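Local coordinates for B12-binding domain-containing protein (PDB 6WTE) that probably acts as a cobalamin-dependent methyltransferase of the radical SAM superfamily, carrying a [4Fe-4S] cluster and working by a non-radical route, at residues A[247-252]-A[278-283]; A[272-277]-A[316-321]. One frame throughout, in Å; residues are numbered along the deposited sequence.

Contact 1: residues A[247-252]-A[278-283]. With EDO (1,2-ethanediol), chain G.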
loop_
_atom_site.group_PDB
_atom_site.type_symbol
_atom_site.label_atom_id
_atom_site.label_comp_id
_atom_site.label_asym_id
_atom_site.label_seq_id
_atom_site.Cartn_x
_atom_site.Cartn_y
_atom_site.Cartn_z
ATOM N N ARG A 247 2.285 -10.102 -15.249
ATOM C CA ARG A 247 3.412 -11.019 -15.201
ATOM C C ARG A 247 3.072 -12.313 -15.926
ATOM O O ARG A 247 1.909 -12.734 -15.987
ATOM C CB ARG A 247 3.804 -11.335 -13.760
ATOM C CG ARG A 247 4.236 -10.144 -12.932
ATOM C CD ARG A 247 4.635 -10.606 -11.543
ATOM N NE ARG A 247 5.777 -11.522 -11.595
ATOM C CZ ARG A 247 6.158 -12.310 -10.594
ATOM N NH1 ARG A 247 5.493 -12.302 -9.446
ATOM N NH2 ARG A 247 7.211 -13.106 -10.741
ATOM N N GLU A 248 4.106 -12.950 -16.470
ATOM C CA GLU A 248 3.952 -14.272 -17.065
ATOM C C GLU A 248 3.342 -15.234 -16.057
ATOM O O GLU A 248 3.813 -15.342 -14.922
ATOM C CB GLU A 248 5.311 -14.800 -17.535
ATOM C CG GLU A 248 5.950 -14.058 -18.705
ATOM C CD GLU A 248 5.288 -14.339 -20.051
ATOM O OE1 GLU A 248 4.043 -14.362 -20.140
ATOM O OE2 GLU A 248 6.032 -14.542 -21.034
ATOM N N LEU A 249 2.287 -15.932 -16.478
ATOM C CA LEU A 249 1.566 -16.809 -15.561
ATOM C C LEU A 249 2.494 -17.856 -14.962
ATOM O O LEU A 249 2.466 -18.101 -13.751
ATOM C CB LEU A 249 0.407 -17.478 -16.297
ATOM C CG LEU A 249 -0.655 -16.522 -16.845
ATOM C CD1 LEU A 249 -1.547 -17.251 -17.839
ATOM C CD2 LEU A 249 -1.477 -15.934 -15.717
ATOM N N ALA A 250 3.346 -18.461 -15.790
ATOM C CA ALA A 250 4.246 -19.494 -15.287
ATOM C C ALA A 250 5.220 -18.939 -14.255
ATOM O O ALA A 250 5.575 -19.642 -13.302
ATOM C CB ALA A 250 5.010 -20.134 -16.443
ATOM N N SER A 251 5.659 -17.687 -14.426
ATOM C CA SER A 251 6.593 -17.098 -13.470
ATOM C C SER A 251 5.917 -16.831 -12.132
ATOM O O SER A 251 6.508 -17.084 -11.074
ATOM C CB SER A 251 7.188 -15.805 -14.033
ATOM O OG SER A 251 7.927 -16.063 -15.218
ATOM N N VAL A 252 4.686 -16.310 -12.158
ATOM C CA VAL A 252 3.949 -16.081 -10.915
ATOM C C VAL A 252 3.779 -17.387 -10.149
ATOM O O VAL A 252 4.055 -17.463 -8.947
ATOM C CB VAL A 252 2.583 -15.431 -11.204
ATOM C CG1 VAL A 252 1.859 -15.150 -9.907
ATOM C CG2 VAL A 252 2.758 -14.144 -11.988
ATOM N N ILE A 278 -9.541 -9.517 -15.287
ATOM C CA ILE A 278 -10.050 -10.767 -14.730
ATOM C C ILE A 278 -9.542 -11.978 -15.501
ATOM O O ILE A 278 -9.365 -13.060 -14.920
ATOM C CB ILE A 278 -11.592 -10.730 -14.691
ATOM C CG1 ILE A 278 -12.156 -12.019 -14.075
ATOM C CG2 ILE A 278 -12.157 -10.510 -16.084
ATOM C CD1 ILE A 278 -11.885 -12.176 -12.585
ATOM N N ALA A 279 -9.304 -11.839 -16.805
ATOM C CA ALA A 279 -8.875 -12.997 -17.582
ATOM C C ALA A 279 -7.525 -13.509 -17.094
ATOM O O ALA A 279 -7.308 -14.724 -17.008
ATOM C CB ALA A 279 -8.820 -12.646 -19.070
ATOM N N HIS A 280 -6.613 -12.592 -16.754
ATOM C CA HIS A 280 -5.325 -12.982 -16.191
ATOM C C HIS A 280 -5.496 -13.675 -14.843
ATOM O O HIS A 280 -4.845 -14.690 -14.571
ATOM C CB HIS A 280 -4.442 -11.741 -16.051
ATOM C CG HIS A 280 -3.040 -12.030 -15.613
ATOM N ND1 HIS A 280 -2.646 -11.957 -14.294
ATOM C CD2 HIS A 280 -1.930 -12.342 -16.322
ATOM C CE1 HIS A 280 -1.357 -12.236 -14.207
ATOM N NE2 HIS A 280 -0.898 -12.470 -15.424
ATOM N N ALA A 281 -6.376 -13.146 -13.990
ATOM C CA ALA A 281 -6.600 -13.758 -12.686
ATOM C C ALA A 281 -7.135 -15.177 -12.833
ATOM O O ALA A 281 -6.665 -16.104 -12.161
ATOM C CB ALA A 281 -7.566 -12.903 -11.864
ATOM N N LYS A 282 -8.122 -15.364 -13.716
ATOM C CA LYS A 282 -8.682 -16.696 -13.918
ATOM C C LYS A 282 -7.659 -17.646 -14.531
ATOM O O LYS A 282 -7.588 -18.816 -14.145
ATOM C CB LYS A 282 -9.936 -16.620 -14.785
ATOM C CG LYS A 282 -11.135 -16.072 -14.037
ATOM C CD LYS A 282 -12.370 -16.025 -14.921
ATOM C CE LYS A 282 -13.610 -15.714 -14.103
ATOM N NZ LYS A 282 -14.842 -15.715 -14.955
ATOM N N ASN A 283 -6.850 -17.166 -15.480
ATOM C CA ASN A 283 -5.800 -18.015 -16.035
ATOM C C ASN A 283 -4.781 -18.404 -14.970
ATOM O O ASN A 283 -4.274 -19.537 -14.961
ATOM C CB ASN A 283 -5.099 -17.301 -17.194
ATOM C CG ASN A 283 -5.915 -17.308 -18.467
ATOM O OD1 ASN A 283 -6.776 -18.164 -18.660
ATOM N ND2 ASN A 283 -5.641 -16.352 -19.350
HETATM C C1 EDO G . -12.204 -6.686 -15.584
HETATM O O1 EDO G . -11.156 -7.345 -16.302
HETATM C C2 EDO G . -11.963 -5.179 -15.640
HETATM O O2 EDO G . -10.662 -4.880 -15.110
#
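His280 and Asn283 are the residues through which segment 278-283 meets Arg247 and Leu249. At the start of the segment, Ile278 gives its backbone N-H to O1 of an ethanediol molecule, probably from the crystallisation liquor, and sets its CG2 3.3 Å from the same EDO O1. Two residues on, His280 reaches across the gap. Its CG lies anti to the backbone N (chi1 -174°), which swings the imidazole out from the helix until NE2 stands 2.9 Å from Arg247 O. The N-H...O angle is 167°, and the carbonyl oxygen sits in the imidazole plane while the donor lies in the carbonyl plane, a nearly straight bond that ties the ring to a backbone oxygen just ahead of helix 249-261. In radical SAM terms, this joins two successive helices around the partial barrel, 249-261 and 278-294, with strand 266-269 between them in the chain. A second contact limits the ring's freedom: Leu249, the residue after the N-cap Glu248, lays CD2 over one face in a CH-pi contact, 3.8 Å from the His280 ring centroid and shifted toward the NE2 side. The other methyl of the same leucine, CD1, meets Asn283 CB at 3.6 Å, one turn further along, while Asn283 OD1 is directed to Arg286 in a weak hydrogen bond.

Contact 2: residues A[272-277]-A[316-321]. With SF4 (iron/sulfur cluster), chain C; EDO (1,2-ethanediol), chain G.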
loop_
_atom_site.group_PDB
_atom_site.type_symbol
_atom_site.label_atom_id
_atom_site.label_comp_id
_atom_site.label_asym_id
_atom_site.label_seq_id
_atom_site.Cartn_x
_atom_site.Cartn_y
_atom_site.Cartn_z
ATOM N N SER A 272 -3.107 -4.330 -7.109
ATOM C CA SER A 272 -4.054 -3.304 -6.688
ATOM C C SER A 272 -5.425 -3.923 -6.432
ATOM O O SER A 272 -6.041 -3.692 -5.384
ATOM C CB SER A 272 -4.133 -2.199 -7.741
ATOM O OG SER A 272 -2.934 -1.436 -7.756
ATOM N N GLU A 273 -5.912 -4.726 -7.378
ATOM C CA GLU A 273 -7.172 -5.454 -7.226
ATOM C C GLU A 273 -7.017 -6.774 -7.962
ATOM O O GLU A 273 -6.789 -6.769 -9.175
ATOM C CB GLU A 273 -8.362 -4.667 -7.801
ATOM C CG GLU A 273 -8.465 -3.213 -7.360
ATOM C CD GLU A 273 -8.957 -3.061 -5.939
ATOM O OE1 GLU A 273 -9.385 -4.074 -5.343
ATOM O OE2 GLU A 273 -8.937 -1.925 -5.422
ATOM N N PHE A 274 -7.163 -7.899 -7.255
ATOM C CA PHE A 274 -6.864 -9.182 -7.891
ATOM C C PHE A 274 -7.829 -9.489 -9.033
ATOM O O PHE A 274 -7.415 -10.037 -10.061
ATOM C CB PHE A 274 -6.878 -10.317 -6.863
ATOM C CG PHE A 274 -6.585 -11.678 -7.455
ATOM C CD1 PHE A 274 -5.416 -11.910 -8.157
ATOM C CD2 PHE A 274 -7.487 -12.722 -7.307
ATOM C CE1 PHE A 274 -5.142 -13.162 -8.702
ATOM C CE2 PHE A 274 -7.224 -13.973 -7.849
ATOM C CZ PHE A 274 -6.052 -14.195 -8.546
ATOM N N ASN A 275 -9.114 -9.139 -8.890
ATOM C CA ASN A 275 -10.109 -9.526 -9.885
ATOM C C ASN A 275 -10.321 -8.485 -10.984
ATOM O O ASN A 275 -11.167 -8.698 -11.856
ATOM C CB ASN A 275 -11.461 -9.842 -9.214
ATOM C CG ASN A 275 -12.075 -8.634 -8.518
ATOM O OD1 ASN A 275 -11.367 -7.764 -8.005
ATOM N ND2 ASN A 275 -13.402 -8.584 -8.486
ATOM N N LEU A 276 -9.605 -7.367 -10.968
ATOM C CA LEU A 276 -9.561 -6.542 -12.166
ATOM C C LEU A 276 -8.507 -7.122 -13.097
ATOM O O LEU A 276 -7.585 -7.811 -12.655
ATOM C CB LEU A 276 -9.280 -5.079 -11.820
ATOM C CG LEU A 276 -10.354 -4.434 -10.934
ATOM C CD1 LEU A 276 -10.106 -2.937 -10.767
ATOM C CD2 LEU A 276 -11.768 -4.675 -11.488
ATOM N N SER A 277 -8.665 -6.881 -14.395
ATOM C CA SER A 277 -7.978 -7.681 -15.407
ATOM C C SER A 277 -8.261 -9.164 -15.140
ATOM O O SER A 277 -7.385 -9.953 -14.784
ATOM C CB SER A 277 -6.473 -7.378 -15.420
ATOM O OG SER A 277 -5.873 -7.757 -16.647
ATOM N N GLU A 316 -19.546 -16.791 -10.605
ATOM C CA GLU A 316 -19.510 -18.153 -10.084
ATOM C C GLU A 316 -18.246 -18.882 -10.524
ATOM O O GLU A 316 -17.617 -19.589 -9.725
ATOM C CB GLU A 316 -20.760 -18.912 -10.528
ATOM C CG GLU A 316 -20.873 -20.310 -9.952
ATOM C CD GLU A 316 -22.175 -20.982 -10.338
ATOM O OE1 GLU A 316 -22.957 -20.365 -11.095
ATOM O OE2 GLU A 316 -22.418 -22.121 -9.882
ATOM N N GLU A 317 -17.858 -18.726 -11.793
ATOM C CA GLU A 317 -16.638 -19.372 -12.270
ATOM C C GLU A 317 -15.422 -18.889 -11.492
ATOM O O GLU A 317 -14.535 -19.682 -11.153
ATOM C CB GLU A 317 -16.444 -19.117 -13.764
ATOM C CG GLU A 317 -15.185 -19.776 -14.325
ATOM C CD GLU A 317 -14.841 -19.321 -15.728
ATOM O OE1 GLU A 317 -15.049 -18.129 -16.048
ATOM O OE2 GLU A 317 -14.362 -20.164 -16.515
ATOM N N PHE A 318 -15.355 -17.586 -11.213
ATOM C CA PHE A 318 -14.242 -17.060 -10.433
ATOM C C PHE A 318 -14.218 -17.673 -9.042
ATOM O O PHE A 318 -13.158 -18.080 -8.552
ATOM C CB PHE A 318 -14.336 -15.534 -10.352
ATOM C CG PHE A 318 -13.101 -14.870 -9.786
ATOM C CD1 PHE A 318 -11.856 -15.106 -10.341
ATOM C CD2 PHE A 318 -13.197 -13.988 -8.717
ATOM C CE1 PHE A 318 -10.718 -14.487 -9.829
ATOM C CE2 PHE A 318 -12.065 -13.357 -8.209
ATOM C CZ PHE A 318 -10.824 -13.615 -8.764
ATOM N N ALA A 319 -15.388 -17.785 -8.403
ATOM C CA ALA A 319 -15.438 -18.332 -7.055
ATOM C C ALA A 319 -15.064 -19.810 -7.044
ATOM O O ALA A 319 -14.365 -20.265 -6.131
ATOM C CB ALA A 319 -16.823 -18.118 -6.447
ATOM N N ASP A 320 -15.505 -20.571 -8.053
ATOM C CA ASP A 320 -15.099 -21.974 -8.150
ATOM C C ASP A 320 -13.593 -22.099 -8.343
ATOM O O ASP A 320 -12.958 -22.997 -7.777
ATOM C CB ASP A 320 -15.829 -22.667 -9.298
ATOM C CG ASP A 320 -17.300 -22.898 -9.007
ATOM O OD1 ASP A 320 -17.688 -22.919 -7.821
ATOM O OD2 ASP A 320 -18.063 -23.074 -9.972
ATOM N N LEU A 321 -13.004 -21.208 -9.143
ATOM C CA LEU A 321 -11.562 -21.254 -9.357
ATOM C C LEU A 321 -10.804 -20.881 -8.089
ATOM O O LEU A 321 -9.818 -21.537 -7.735
ATOM C CB LEU A 321 -11.181 -20.327 -10.509
ATOM C CG LEU A 321 -11.459 -20.863 -11.913
ATOM C CD1 LEU A 321 -11.224 -19.773 -12.946
ATOM C CD2 LEU A 321 -10.583 -22.078 -12.206
HETATM FE FE1 SF4 C . -10.172 2.010 -7.359
HETATM FE FE2 SF4 C . -7.990 0.874 -8.582
HETATM FE FE3 SF4 C . -8.923 -0.200 -6.274
HETATM FE FE4 SF4 C . -7.695 2.207 -6.228
HETATM S S1 SF4 C . -6.737 0.218 -6.780
HETATM S S2 SF4 C . -9.628 1.652 -5.164
HETATM S S3 SF4 C . -8.349 3.095 -8.228
HETATM S S4 SF4 C . -10.051 -0.071 -8.261
HETATM C C1 EDO G . -12.204 -6.686 -15.584
HETATM O O1 EDO G . -11.156 -7.345 -16.302
HETATM C C2 EDO G . -11.963 -5.179 -15.640
HETATM O O2 EDO G . -10.662 -4.880 -15.110
#
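Phe318 pushes its ring from helix 316-325 into the bend of segment 272-277, where Phe274 and Asn275 receive it. Its leading atom, CZ, lies 3.7 Å from Phe274 CE2 and equally close to CD2 of that ring. The two rings meet obliquely, with centroids 5.9 Å apart and planes at 36°; from the Phe318 side, the Phe274 atoms lie at the edge. Asn275 contributes carbon rather than its amide: CB packs 3.7 Å from Phe318 CE2. With CG placed between the backbone N and the carbonyl carbon (chi1 63°), the amide is turned elsewhere, and ND2 donates to the backbone oxygens of Gln310 and Pro313. Were Phe318 replaced by an alanine, a gap would probably open beside Phe274 CE2 and Asn275 CB, leaving the Phe274 ring freer to shift.

Further out, Phe314 meets the Phe318 ring edge-to-face, and Lys224 donates from NZ to the backbone oxygens of Phe274 and Leu276. At the first position of the type I turn from Glu273 to Leu276, the bent chain of Glu273 (chi2 -75°) carries OE2 to 1.9 Å from FE3 of the cluster. Cys227, Cys231 and Cys234, spaced CX3CX2C, also bind the cluster. A loop following a barrel strand that supplies a carboxylate ligand is a distinctive version of the radical SAM cluster site, whose fourth iron is ordinarily kept for S-adenosylmethionine.

In the fold
Contacts 1 and 2 illustrate how a radical SAM core is built from successive strand-loop-helix units. Their centres lie 11 Å apart, and along the chain their segments alternate: 247-252, 272-277, 278-283, 316-321. Segments 272-277 and 278-283 are continuous, so the loop after strand 266-269, which carries the cluster ligand, runs directly into helix 278-294. That helix sits between helices 249-261 and 316-325 and touches both. Toward the latter, Lys282 NZ and Glu317 OE1 form a salt bridge at 2.7 Å, while Ile278 packs on Phe318. The outer helical layer is therefore connected, through one helix and its preceding loop, to the iron-sulfur site.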